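Local coordinates for formimidoylglutamase (PDB 3M1R), which hydrolyses N-formimidoyl-L-glutamate to L-glutamate and formamide in histidine degradation, using a pair of manganese ions as its cofactor, at residues 240-245 with 284-289; 216-221 with 264-269; 30-35 with 86-91; 253-258 with 299-304; 49-54 with 127-132. One frame throughout, in Å; residues are numbered along the deposited sequence.

Contact 1. Residues 240-245 with 284-289. With CA (calcium ion), chain B; CA (calcium ion), chain C.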
# COMPACT_ATOMS: atom_id res chain seq x y z
N ILE D 240 1.16 39.54 -14.87
CA ILE D 240 0.79 38.72 -13.73
C ILE D 240 1.38 37.33 -13.89
O ILE D 240 1.44 36.81 -15.01
CB ILE D 240 -0.73 38.64 -13.56
CG1 ILE D 240 -1.36 37.97 -14.78
CG2 ILE D 240 -1.33 40.02 -13.36
CD1 ILE D 240 -2.83 38.28 -14.94
N PHE D 241 1.86 36.75 -12.79
CA PHE D 241 2.36 35.39 -12.77
C PHE D 241 1.55 34.61 -11.75
O PHE D 241 1.32 35.07 -10.64
CB PHE D 241 3.85 35.36 -12.41
CG PHE D 241 4.45 33.96 -12.38
CD1 PHE D 241 4.89 33.35 -13.54
CD2 PHE D 241 4.58 33.28 -11.18
CE1 PHE D 241 5.45 32.08 -13.51
CE2 PHE D 241 5.15 32.01 -11.14
CZ PHE D 241 5.59 31.41 -12.31
N ILE D 242 1.08 33.44 -12.16
CA ILE D 242 0.23 32.62 -11.32
C ILE D 242 1.06 31.49 -10.72
O ILE D 242 1.58 30.65 -11.45
CB ILE D 242 -0.92 31.99 -12.12
CG1 ILE D 242 -1.79 33.07 -12.78
CG2 ILE D 242 -1.77 31.10 -11.22
CD1 ILE D 242 -2.86 32.45 -13.65
N SER D 243 1.19 31.49 -9.40
CA SER D 243 1.89 30.40 -8.71
C SER D 243 0.92 29.55 -7.91
O SER D 243 0.36 30.00 -6.91
CB SER D 243 2.99 30.94 -7.79
OG SER D 243 3.76 29.87 -7.25
N VAL D 244 0.73 28.32 -8.35
CA VAL D 244 -0.17 27.43 -7.64
C VAL D 244 0.61 26.42 -6.81
O VAL D 244 1.27 25.53 -7.34
CB VAL D 244 -1.08 26.66 -8.59
CG1 VAL D 244 -2.00 25.76 -7.76
CG2 VAL D 244 -1.89 27.64 -9.42
N ASP D 245 0.52 26.57 -5.50
CA ASP D 245 1.07 25.61 -4.56
C ASP D 245 -0.10 24.71 -4.20
O ASP D 245 -1.08 25.16 -3.62
CB ASP D 245 1.62 26.32 -3.34
CG ASP D 245 2.18 25.36 -2.29
OD1 ASP D 245 1.76 24.19 -2.20
OD2 ASP D 245 3.06 25.80 -1.55
N ALA D 284 1.76 36.20 -17.62
CA ALA D 284 3.10 35.87 -18.11
C ALA D 284 3.46 34.39 -17.95
O ALA D 284 4.38 33.90 -18.59
CB ALA D 284 4.14 36.75 -17.44
N GLY D 285 2.74 33.68 -17.08
CA GLY D 285 3.06 32.29 -16.80
C GLY D 285 2.28 31.69 -15.65
O GLY D 285 1.57 32.38 -14.92
N ILE D 286 2.38 30.37 -15.51
CA ILE D 286 1.81 29.69 -14.38
C ILE D 286 2.75 28.55 -14.00
O ILE D 286 3.38 27.91 -14.86
CB ILE D 286 0.37 29.19 -14.67
CG1 ILE D 286 -0.24 28.54 -13.41
CG2 ILE D 286 0.34 28.21 -15.84
CD1 ILE D 286 -1.69 28.10 -13.60
N GLU D 287 2.89 28.33 -12.70
CA GLU D 287 3.68 27.22 -12.20
C GLU D 287 2.85 26.44 -11.19
O GLU D 287 2.00 26.99 -10.51
CB GLU D 287 4.96 27.72 -11.55
CG GLU D 287 4.71 28.49 -10.27
CD GLU D 287 5.98 29.11 -9.70
OE1 GLU D 287 7.04 29.03 -10.35
OE2 GLU D 287 5.92 29.68 -8.59
N ILE D 288 3.09 25.14 -11.13
CA ILE D 288 2.45 24.31 -10.14
C ILE D 288 3.52 23.65 -9.29
O ILE D 288 4.45 23.03 -9.82
CB ILE D 288 1.60 23.24 -10.81
CG1 ILE D 288 0.53 23.94 -11.66
CG2 ILE D 288 0.99 22.30 -9.76
CD1 ILE D 288 -0.25 22.98 -12.49
N VAL D 289 3.42 23.82 -7.98
CA VAL D 289 4.40 23.25 -7.08
C VAL D 289 3.75 22.40 -6.00
O VAL D 289 2.54 22.44 -5.79
CB VAL D 289 5.28 24.34 -6.41
CG1 VAL D 289 6.14 25.04 -7.44
CG2 VAL D 289 4.42 25.35 -5.65
CA CA B . 2.29 25.72 0.90
CA CA C . 4.29 27.04 0.28
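Ser243 and Glu287 meet at the tightest spot of this parallel strand pair: Ser243 OG donates to Glu287 OE2 over 2.5 Å, on the carboxylate's anti lone pair. Phe241 comes at the same carboxylate with its ring edge, CE2 lying 3.3 Å from Glu287 CD, which sits in the ring plane while the carboxylate is turned 84° against it. Glu287 CG is wedged between its own backbone N and carbonyl carbon (chi1 68°). Ser133 and Thr136 of helix 133-141 also bond the buried carboxylate oxygens.

The other side of the strands, with Ile242, Val244, Ile286 and Ile288, is apolar and looser. Ile242 CG2 touches Ile286 CG1 at 3.7 Å, but Val244 CB stays 4.4 Å from Ile288 CG1. Helices 267-278 and 300-318 lie over this side, so it too is closed to solvent. Backbone bonds such as Val244 N to Glu287 O, 2.8 Å, tie the strands.

At their C-terminal end Asp245 OD2 bridges both calcium ions, 2.5 and 2.6 Å away, which probably occupy the manganese positions. The two segments are the flanking strands of a beta-alpha-beta unit in the arginase fold, ending at its binuclear metal site.

Contact 2. Residues 216-221 with 264-269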
# COMPACT_ATOMS: atom_id res chain seq x y z
N MSE D 216 -11.46 34.45 5.20
CA MSE D 216 -11.96 35.54 4.37
C MSE D 216 -12.56 35.00 3.08
O MSE D 216 -13.62 35.44 2.64
CB MSE D 216 -10.84 36.53 4.05
CG MSE D 216 -10.35 37.34 5.25
SE MSE D 216 -8.55 38.07 5.00
CE MSE D 216 -8.90 39.13 3.39
N ILE D 217 -11.86 34.04 2.48
CA ILE D 217 -12.26 33.45 1.21
C ILE D 217 -13.59 32.72 1.38
O ILE D 217 -14.43 32.73 0.50
CB ILE D 217 -11.17 32.49 0.68
CG1 ILE D 217 -9.98 33.29 0.18
CG2 ILE D 217 -11.69 31.61 -0.43
CD1 ILE D 217 -8.74 32.47 -0.03
N ARG D 218 -13.78 32.10 2.54
CA ARG D 218 -14.99 31.32 2.78
C ARG D 218 -16.22 32.20 2.99
O ARG D 218 -17.32 31.84 2.58
CB ARG D 218 -14.80 30.37 3.96
CG ARG D 218 -14.02 29.12 3.59
CD ARG D 218 -14.94 28.03 3.05
NE ARG D 218 -14.19 26.95 2.41
CZ ARG D 218 -13.88 26.95 1.12
NH1 ARG D 218 -14.25 27.97 0.35
NH2 ARG D 218 -13.21 25.94 0.59
N GLU D 219 -16.04 33.35 3.62
CA GLU D 219 -17.18 34.24 3.78
C GLU D 219 -17.45 35.08 2.54
O GLU D 219 -18.59 35.33 2.21
CB GLU D 219 -17.05 35.12 5.03
CG GLU D 219 -15.72 35.82 5.18
CD GLU D 219 -15.65 36.64 6.46
OE1 GLU D 219 -15.98 37.85 6.40
OE2 GLU D 219 -15.27 36.08 7.53
N LYS D 220 -16.39 35.48 1.85
CA LYS D 220 -16.51 36.39 0.71
C LYS D 220 -16.59 35.62 -0.62
O LYS D 220 -17.17 36.10 -1.60
CB LYS D 220 -15.35 37.39 0.70
CG LYS D 220 -15.35 38.39 -0.44
CD LYS D 220 -16.09 39.67 -0.08
CE LYS D 220 -15.33 40.49 0.96
NZ LYS D 220 -14.03 41.00 0.44
N GLY D 221 -16.01 34.42 -0.66
CA GLY D 221 -15.97 33.63 -1.88
C GLY D 221 -14.69 33.87 -2.65
O GLY D 221 -14.23 35.01 -2.76
N GLY D 264 -8.85 23.58 3.73
CA GLY D 264 -8.32 24.19 2.52
C GLY D 264 -9.32 24.32 1.38
O GLY D 264 -10.50 24.00 1.52
N LEU D 265 -8.83 24.79 0.24
CA LEU D 265 -9.65 24.96 -0.94
C LEU D 265 -10.11 23.60 -1.51
O LEU D 265 -9.45 22.58 -1.30
CB LEU D 265 -8.86 25.69 -2.03
CG LEU D 265 -8.60 27.19 -1.96
CD1 LEU D 265 -7.95 27.61 -3.29
CD2 LEU D 265 -9.92 27.95 -1.75
N TYR D 266 -11.22 23.59 -2.23
CA TYR D 266 -11.60 22.38 -2.95
C TYR D 266 -11.21 22.56 -4.43
O TYR D 266 -11.13 23.67 -4.89
CB TYR D 266 -13.08 22.05 -2.70
CG TYR D 266 -13.36 21.86 -1.21
CD1 TYR D 266 -14.19 22.74 -0.50
CD2 TYR D 266 -12.75 20.84 -0.49
CE1 TYR D 266 -14.42 22.57 0.87
CE2 TYR D 266 -12.97 20.66 0.87
CZ TYR D 266 -13.81 21.53 1.55
OH TYR D 266 -14.02 21.35 2.90
N THR D 267 -10.89 21.48 -5.14
CA THR D 267 -10.28 21.62 -6.46
C THR D 267 -11.13 22.41 -7.48
O THR D 267 -10.60 23.23 -8.21
CB THR D 267 -9.87 20.26 -7.07
OG1 THR D 267 -9.13 19.51 -6.12
CG2 THR D 267 -8.99 20.49 -8.30
N ASP D 268 -12.43 22.18 -7.52
CA ASP D 268 -13.30 22.88 -8.46
C ASP D 268 -13.28 24.40 -8.22
O ASP D 268 -13.33 25.19 -9.17
CB ASP D 268 -14.72 22.32 -8.39
CG ASP D 268 -15.26 22.28 -6.99
OD1 ASP D 268 -15.54 23.36 -6.43
OD2 ASP D 268 -15.41 21.16 -6.44
N GLU D 269 -13.22 24.80 -6.95
CA GLU D 269 -13.00 26.19 -6.57
C GLU D 269 -11.69 26.73 -7.15
O GLU D 269 -11.64 27.83 -7.68
CB GLU D 269 -12.87 26.26 -5.06
CG GLU D 269 -13.84 27.14 -4.36
CD GLU D 269 -13.59 27.13 -2.87
OE1 GLU D 269 -13.15 26.08 -2.33
OE2 GLU D 269 -13.80 28.19 -2.24
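Arg218 and Glu269 meet edge to edge in nearly one plane, with 24° between guanidinium and carboxylate. Arg218 grips end-on with both terminal nitrogens, one to each oxygen: NH1 to Glu269 OE2 at 2.6 Å and NH2 to Glu269 OE1 at 2.9 Å. Both bonds arrive on the syn side of the carboxylate, and OE2 lies almost exactly in the guanidinium plane. The arginine chain bends at CD (chi2 -87°), whereas Glu269 stretches out beyond CG.

OE1 has a second donor, Tyr266 N at 3.2 Å, which comes in nearly along the C-O axis. The carboxylate is therefore held by three bonds, and its rotation is fixed from two directions. The Tyr266 ring stands beside the arginine, with CD1 3.5 Å from Arg218 NH2, and the carbonyl O of Gly264 sits over the centre of one ring face. Tyr266 also meets the His253 ring, and it packs on Asp268 of a neighbouring subunit. Next to the ion pair the apolar contact is thin: Ile217 CG2 lies 4.3 Å from Leu265 CD2, and Leu222 of helix 222-234 touches both residues.

Tyr266 is the N-cap of helix 267-278 and Glu269 its N3 residue, so the bond back to Tyr266 N is the side-chain-to-N-cap half of a capping box, here fastened to helix 214-220 by a bidentate salt bridge.

Contact 3. Residues 30-35 with 86-91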
# COMPACT_ATOMS: atom_id res chain seq x y z
N ALA D 30 3.87 18.10 -28.52
CA ALA D 30 5.04 17.65 -29.24
C ALA D 30 6.32 18.00 -28.49
O ALA D 30 6.45 19.07 -27.90
CB ALA D 30 5.08 18.26 -30.61
N THR D 31 7.28 17.08 -28.50
CA THR D 31 8.60 17.39 -28.03
C THR D 31 9.07 18.64 -28.77
O THR D 31 8.87 18.77 -29.97
CB THR D 31 9.56 16.24 -28.28
OG1 THR D 31 9.01 15.05 -27.71
CG2 THR D 31 10.90 16.52 -27.65
N TRP D 32 9.69 19.56 -28.06
CA TRP D 32 10.14 20.79 -28.67
C TRP D 32 11.45 20.53 -29.36
O TRP D 32 12.38 20.02 -28.74
CB TRP D 32 10.36 21.87 -27.62
CG TRP D 32 10.67 23.20 -28.18
CD1 TRP D 32 9.99 23.85 -29.16
CD2 TRP D 32 11.73 24.08 -27.78
NE1 TRP D 32 10.56 25.07 -29.41
CE2 TRP D 32 11.63 25.24 -28.57
CE3 TRP D 32 12.75 24.01 -26.83
CZ2 TRP D 32 12.51 26.31 -28.45
CZ3 TRP D 32 13.63 25.07 -26.71
CH2 TRP D 32 13.50 26.20 -27.51
N ASP D 33 11.51 20.82 -30.64
CA ASP D 33 12.79 21.05 -31.29
C ASP D 33 12.92 22.57 -31.26
O ASP D 33 12.01 23.25 -30.81
CB ASP D 33 12.78 20.51 -32.71
CG ASP D 33 14.05 19.77 -33.06
OD1 ASP D 33 14.06 18.52 -32.95
OD2 ASP D 33 15.04 20.43 -33.43
N GLY D 34 14.03 23.12 -31.73
CA GLY D 34 14.30 24.54 -31.52
C GLY D 34 13.26 25.56 -31.97
O GLY D 34 13.38 26.74 -31.66
N GLN D 35 12.23 25.11 -32.69
CA GLN D 35 11.30 26.02 -33.38
C GLN D 35 10.66 27.11 -32.51
O GLN D 35 10.67 27.03 -31.28
CB GLN D 35 10.23 25.23 -34.15
CG GLN D 35 9.39 24.31 -33.31
CD GLN D 35 9.79 22.85 -33.46
OE1 GLN D 35 10.80 22.41 -32.92
NE2 GLN D 35 8.98 22.09 -34.18
N LEU D 86 -0.67 23.27 -31.54
CA LEU D 86 0.00 22.24 -30.77
C LEU D 86 0.65 22.90 -29.57
O LEU D 86 0.81 24.13 -29.54
CB LEU D 86 1.05 21.51 -31.61
CG LEU D 86 2.19 22.32 -32.21
CD1 LEU D 86 3.09 22.85 -31.14
CD2 LEU D 86 3.00 21.48 -33.21
N LEU D 87 1.01 22.10 -28.58
CA LEU D 87 1.63 22.60 -27.37
C LEU D 87 2.99 21.97 -27.24
O LEU D 87 3.10 20.75 -27.15
CB LEU D 87 0.76 22.21 -26.18
CG LEU D 87 1.09 22.75 -24.80
CD1 LEU D 87 0.80 24.25 -24.74
CD2 LEU D 87 0.26 21.99 -23.77
N TYR D 88 4.05 22.78 -27.22
CA TYR D 88 5.39 22.22 -27.07
C TYR D 88 5.71 21.79 -25.64
O TYR D 88 5.25 22.39 -24.68
CB TYR D 88 6.47 23.19 -27.58
CG TYR D 88 6.54 23.30 -29.09
CD1 TYR D 88 6.91 22.21 -29.87
CD2 TYR D 88 6.23 24.49 -29.72
CE1 TYR D 88 6.97 22.31 -31.25
CE2 TYR D 88 6.28 24.60 -31.10
CZ TYR D 88 6.65 23.51 -31.86
OH TYR D 88 6.69 23.63 -33.23
N ASP D 89 6.48 20.73 -25.54
CA ASP D 89 7.08 20.34 -24.28
C ASP D 89 8.56 20.66 -24.45
O ASP D 89 9.28 19.98 -25.19
CB ASP D 89 6.89 18.85 -24.03
CG ASP D 89 7.29 18.43 -22.64
OD1 ASP D 89 8.09 19.14 -22.00
OD2 ASP D 89 6.78 17.38 -22.18
N LEU D 90 9.01 21.71 -23.77
CA LEU D 90 10.37 22.19 -23.95
C LEU D 90 11.42 21.24 -23.39
O LEU D 90 12.58 21.26 -23.80
CB LEU D 90 10.52 23.58 -23.33
CG LEU D 90 9.48 24.61 -23.78
CD1 LEU D 90 9.94 26.00 -23.37
CD2 LEU D 90 9.26 24.52 -25.28
N GLY D 91 10.99 20.39 -22.44
CA GLY D 91 11.90 19.50 -21.75
C GLY D 91 11.90 19.77 -20.25
O GLY D 91 10.99 20.41 -19.72
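NE1 of Trp32, whose ring packs on Tyr88 and Leu90 across the contact, donates to the backbone O of Gln35 over 2.7 Å. The acceptor lies close to the indole plane, so this bond fixes the ring's turn. Chi1 of -173° sets CG anti to the backbone N; the indole turns its CD1 edge toward the face of Tyr88. CD1 stands 3.5 Å from Tyr88 CG, toward the rim of the phenol ring, in a T-shaped pair with planes 66° apart. The opposite face of Tyr88 carries Leu86 CD1 over its centre.

Residues 30-31 pair with strand 87-93 at the margin of the parallel central sheet of the arginase alpha/beta fold, strand 29-31 being outermost within this chain. Asp89 N donates to Ala30 O and Trp32 N to Asp89 O, each at 2.9 Å.

Leu90 CD2 makes a CH-pi contact with the Trp32 five-membered ring, 3.7 Å from its centroid, and Gly34 CA lies over the other face. Asp89 turns its carboxylate away from residues 30-35: OD1 accepts from Gly91 N at 3.2 Å in an Asx turn, and OD2 salt-bridges Arg65. Leu10 of a neighbouring subunit packs on Trp32.

Contact 4. Residues 253-258 with 299-304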
# COMPACT_ATOMS: atom_id res chain seq x y z
N HIS D 253 -8.77 16.63 -1.02
CA HIS D 253 -8.71 16.87 -2.46
C HIS D 253 -7.30 16.75 -3.03
O HIS D 253 -7.13 16.47 -4.22
CB HIS D 253 -9.29 18.27 -2.82
CG HIS D 253 -10.78 18.35 -2.73
ND1 HIS D 253 -11.57 18.78 -3.77
CD2 HIS D 253 -11.63 18.01 -1.72
CE1 HIS D 253 -12.84 18.72 -3.41
NE2 HIS D 253 -12.90 18.26 -2.17
N ALA D 254 -6.29 16.95 -2.19
CA ALA D 254 -4.89 16.76 -2.60
C ALA D 254 -4.08 16.00 -1.54
O ALA D 254 -3.28 16.61 -0.84
CB ALA D 254 -4.23 18.11 -2.90
N PRO D 255 -4.29 14.68 -1.43
CA PRO D 255 -3.58 13.91 -0.39
C PRO D 255 -2.10 13.79 -0.70
O PRO D 255 -1.34 13.38 0.14
CB PRO D 255 -4.24 12.52 -0.46
CG PRO D 255 -4.73 12.41 -1.87
CD PRO D 255 -5.25 13.83 -2.17
N GLY D 256 -1.70 14.14 -1.92
CA GLY D 256 -0.31 13.99 -2.31
C GLY D 256 0.59 15.20 -2.14
O GLY D 256 1.62 15.27 -2.80
N CYS D 257 0.20 16.16 -1.31
CA CYS D 257 1.11 17.28 -1.00
C CYS D 257 1.86 17.00 0.30
O CYS D 257 1.28 16.47 1.25
CB CYS D 257 0.34 18.60 -0.86
SG CYS D 257 -0.61 19.08 -2.34
N PRO D 258 3.15 17.37 0.36
CA PRO D 258 3.84 17.13 1.63
C PRO D 258 3.08 17.70 2.82
O PRO D 258 2.75 16.94 3.73
CB PRO D 258 5.20 17.81 1.41
CG PRO D 258 5.41 17.69 -0.12
CD PRO D 258 4.03 17.98 -0.66
N ASP D 299 -2.97 8.72 -8.50
CA ASP D 299 -2.33 9.97 -8.93
C ASP D 299 -3.30 11.15 -8.88
O ASP D 299 -3.22 12.06 -9.69
CB ASP D 299 -1.72 9.84 -10.33
CG ASP D 299 -2.77 9.58 -11.43
OD1 ASP D 299 -3.90 9.14 -11.10
OD2 ASP D 299 -2.47 9.80 -12.63
N MSE D 300 -4.21 11.10 -7.91
CA MSE D 300 -5.26 12.10 -7.73
C MSE D 300 -4.75 13.51 -7.78
O MSE D 300 -5.41 14.38 -8.33
CB MSE D 300 -5.91 11.95 -6.37
CG MSE D 300 -7.02 10.91 -6.30
SE MSE D 300 -7.66 10.75 -4.45
CE MSE D 300 -8.24 12.60 -4.17
N THR D 301 -3.61 13.75 -7.14
CA THR D 301 -3.10 15.10 -6.99
C THR D 301 -2.41 15.54 -8.28
O THR D 301 -2.45 16.71 -8.62
CB THR D 301 -2.18 15.25 -5.75
OG1 THR D 301 -2.84 14.69 -4.60
CG2 THR D 301 -1.92 16.73 -5.49
N SER D 302 -1.82 14.61 -9.00
CA SER D 302 -1.27 14.92 -10.31
C SER D 302 -2.43 15.16 -11.30
O SER D 302 -2.30 16.01 -12.18
CB SER D 302 -0.31 13.82 -10.80
OG SER D 302 0.84 13.75 -9.97
N ARG D 303 -3.55 14.45 -11.16
CA ARG D 303 -4.71 14.70 -12.04
C ARG D 303 -5.29 16.10 -11.75
O ARG D 303 -5.60 16.84 -12.69
CB ARG D 303 -5.82 13.64 -11.89
CG ARG D 303 -5.47 12.27 -12.48
CD ARG D 303 -6.47 11.18 -12.08
NE ARG D 303 -6.06 9.88 -12.61
CZ ARG D 303 -6.71 9.21 -13.56
NH1 ARG D 303 -6.26 8.05 -14.00
NH2 ARG D 303 -7.83 9.70 -14.08
N ALA D 304 -5.43 16.43 -10.47
CA ALA D 304 -5.88 17.76 -10.04
C ALA D 304 -4.99 18.84 -10.64
O ALA D 304 -5.48 19.86 -11.14
CB ALA D 304 -5.87 17.86 -8.54
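Ala254 to Cys257 form a type I beta turn that rests on Thr301, in the first turn of helix 300-318. The turn lies in the loop after the metal-bearing strand 239-245, and Cys257 comes near the metal ligand Asp247. Thr301 carries most of the meeting with its two branches. OG1, anti to the carbonyl carbon (chi1 -50°), accepts from Gly256 N over 3.0 Å in a rather bent bond, 144° at the hydrogen. Gly256 has no side chain, and OG1 comes within 3.5 Å of its CA. The methyl branch CG2 lies against Ala254 CB at 3.7 Å and is 4.1 Å from Cys257 SG.

Met300, a selenomethionine, crosses Pro255 at about a right angle. A bend at its end (chi3 59°) places CE 3.8 Å from Pro255 CD. Other subunits close round both segments: Arg298 of one neighbouring subunit bonds the carbonyls of Pro255, Cys257 and Pro258, while Gln251 of another bonds Met300 O.

OG1 of Thr301 also hydrogen-bonds Asp296 OD1. A hydroxyl that accepts from a backbone N-H and has a carboxylate as its second partner is consistent with OG1 donating to Asp296, which would satisfy this buried group on both sides and link turn, helix and the 296 loop through one oxygen.

Contact 5. Residues 49-54 with 127-132. With CA (calcium ion), chain C.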
# COMPACT_ATOMS: atom_id res chain seq x y z
N LYS D 49 15.04 18.46 -3.65
CA LYS D 49 16.00 18.25 -2.56
C LYS D 49 16.13 19.47 -1.66
O LYS D 49 16.72 19.38 -0.58
CB LYS D 49 17.35 17.78 -3.10
CG LYS D 49 17.44 16.26 -3.20
CD LYS D 49 18.65 15.80 -4.01
CE LYS D 49 18.58 14.31 -4.27
NZ LYS D 49 19.61 13.84 -5.24
N SER D 50 15.56 20.59 -2.09
CA SER D 50 15.55 21.82 -1.29
C SER D 50 14.48 21.76 -0.21
O SER D 50 14.51 22.52 0.76
CB SER D 50 15.32 23.03 -2.19
OG SER D 50 14.39 22.72 -3.21
N SER D 51 13.55 20.82 -0.38
CA SER D 51 12.47 20.63 0.58
C SER D 51 12.97 20.38 2.00
O SER D 51 13.87 19.56 2.23
CB SER D 51 11.53 19.49 0.15
OG SER D 51 10.85 19.80 -1.06
N ILE D 52 12.40 21.12 2.94
CA ILE D 52 12.55 20.85 4.36
C ILE D 52 12.17 19.38 4.60
O ILE D 52 13.01 18.57 5.02
CB ILE D 52 11.64 21.81 5.18
CG1 ILE D 52 12.12 23.26 4.99
CG2 ILE D 52 11.63 21.41 6.64
CD1 ILE D 52 11.07 24.34 5.27
N SER D 53 10.92 19.05 4.30
CA SER D 53 10.43 17.67 4.36
C SER D 53 11.21 16.78 3.40
O SER D 53 11.88 17.27 2.49
CB SER D 53 8.95 17.61 3.95
OG SER D 53 8.12 18.37 4.81
N HIS D 54 11.11 15.47 3.61
CA HIS D 54 11.50 14.52 2.58
C HIS D 54 10.47 14.58 1.44
O HIS D 54 9.27 14.37 1.68
CB HIS D 54 11.56 13.11 3.18
CG HIS D 54 11.69 12.03 2.16
ND1 HIS D 54 12.86 11.82 1.46
CD2 HIS D 54 10.80 11.13 1.69
CE1 HIS D 54 12.68 10.82 0.61
NE2 HIS D 54 11.44 10.38 0.73
N GLY D 127 6.55 22.02 -11.38
CA GLY D 127 7.47 21.70 -10.30
C GLY D 127 7.43 20.21 -9.99
O GLY D 127 6.58 19.49 -10.53
N GLY D 128 8.33 19.73 -9.13
CA GLY D 128 9.25 20.59 -8.41
C GLY D 128 8.64 21.12 -7.12
O GLY D 128 7.42 21.20 -6.99
N ASP D 129 9.48 21.47 -6.16
CA ASP D 129 8.98 21.92 -4.87
C ASP D 129 8.84 23.44 -4.84
O ASP D 129 9.12 24.11 -5.83
CB ASP D 129 9.88 21.42 -3.73
CG ASP D 129 11.25 22.05 -3.75
OD1 ASP D 129 11.40 23.16 -4.31
OD2 ASP D 129 12.19 21.42 -3.21
N ASN D 130 8.43 23.99 -3.71
CA ASN D 130 8.10 25.41 -3.66
C ASN D 130 9.30 26.32 -3.89
O ASN D 130 9.14 27.47 -4.30
CB ASN D 130 7.35 25.78 -2.37
CG ASN D 130 6.26 26.83 -2.62
OD1 ASN D 130 5.27 26.89 -1.88
ND2 ASN D 130 6.43 27.64 -3.68
N SER D 131 10.50 25.80 -3.65
CA SER D 131 11.69 26.65 -3.72
C SER D 131 11.96 27.21 -5.12
O SER D 131 12.66 28.20 -5.25
CB SER D 131 12.92 25.88 -3.24
OG SER D 131 13.35 24.98 -4.24
N ILE D 132 11.40 26.57 -6.16
CA ILE D 132 11.69 26.99 -7.54
C ILE D 132 11.10 28.35 -7.86
O ILE D 132 11.50 28.99 -8.83
CB ILE D 132 11.20 25.96 -8.61
CG1 ILE D 132 9.69 26.05 -8.82
CG2 ILE D 132 11.60 24.54 -8.21
CD1 ILE D 132 9.18 25.26 -10.04
CA CA C . 4.29 27.04 0.28
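Ser50 OG donates to Asp129 OD2 over 2.6 Å, on the syn lone pair, and Ser51 OG reaches the same oxygen from the anti side at 3.0 Å, somewhat out of the carboxylate plane. The other oxygen, OD1, is taken by Ser131: its OG comes in on the syn lone pair at 2.7 Å, and its backbone N, 2.9 Å away, approaches from above the plane. That last bond closes an Asx turn. In Asp129, chi1 of 68° puts CG between the backbone N and carbonyl carbon, the crowded position, and the serine bonds hold the oxygens.

Around this knot the packing is light. Ser50 CB touches Ser131 OG at 3.4 Å, and Ser51 OG lies 3.3 Å from Asp129 CB. Helix 100-117 closes one side, with Ile100 on Ser50 and His104 on Ser131. The loop also meets a neighbouring subunit, whose Ser51 O accepts from Lys49 NZ. Behind Asp129 the chain makes a cis peptide between Gly127 and Gly128.

Residues 127-131 read Gly-Gly-Asp-Asn-Ser, in the place of the family's GGDHS signature, and Asn130 is a ligand of one calcium ion. Four donors on one buried carboxylate would favour its negative form; through Ser131 N it fastens the backbone just after Asn130, consistent with a second-shell part in positioning that ligand.

Contacts 1 and 5 meet at the metal site: Asp245 and Asn130 share one calcium ion, and Asp245 also binds the other. Ile288 O and Gly127 N, 2.8 Å apart, probably hydrogen-bond strand 283-289 to strand 121-127. Contact 4 stands beside them, its nearest atoms about 5 Å from contact 5 and about 6 Å from contact 1, and the Cys257 side chain is about 4 Å from that of the metal ligand Asp247. Contact 2 adjoins contact 4 where Tyr266 CD2 lies 3.1 Å from His253 NE2; both touch the same neighbouring subunit. Contact 3 shares the sheet of contact 1 but lies far off, their centres about 20 Å apart.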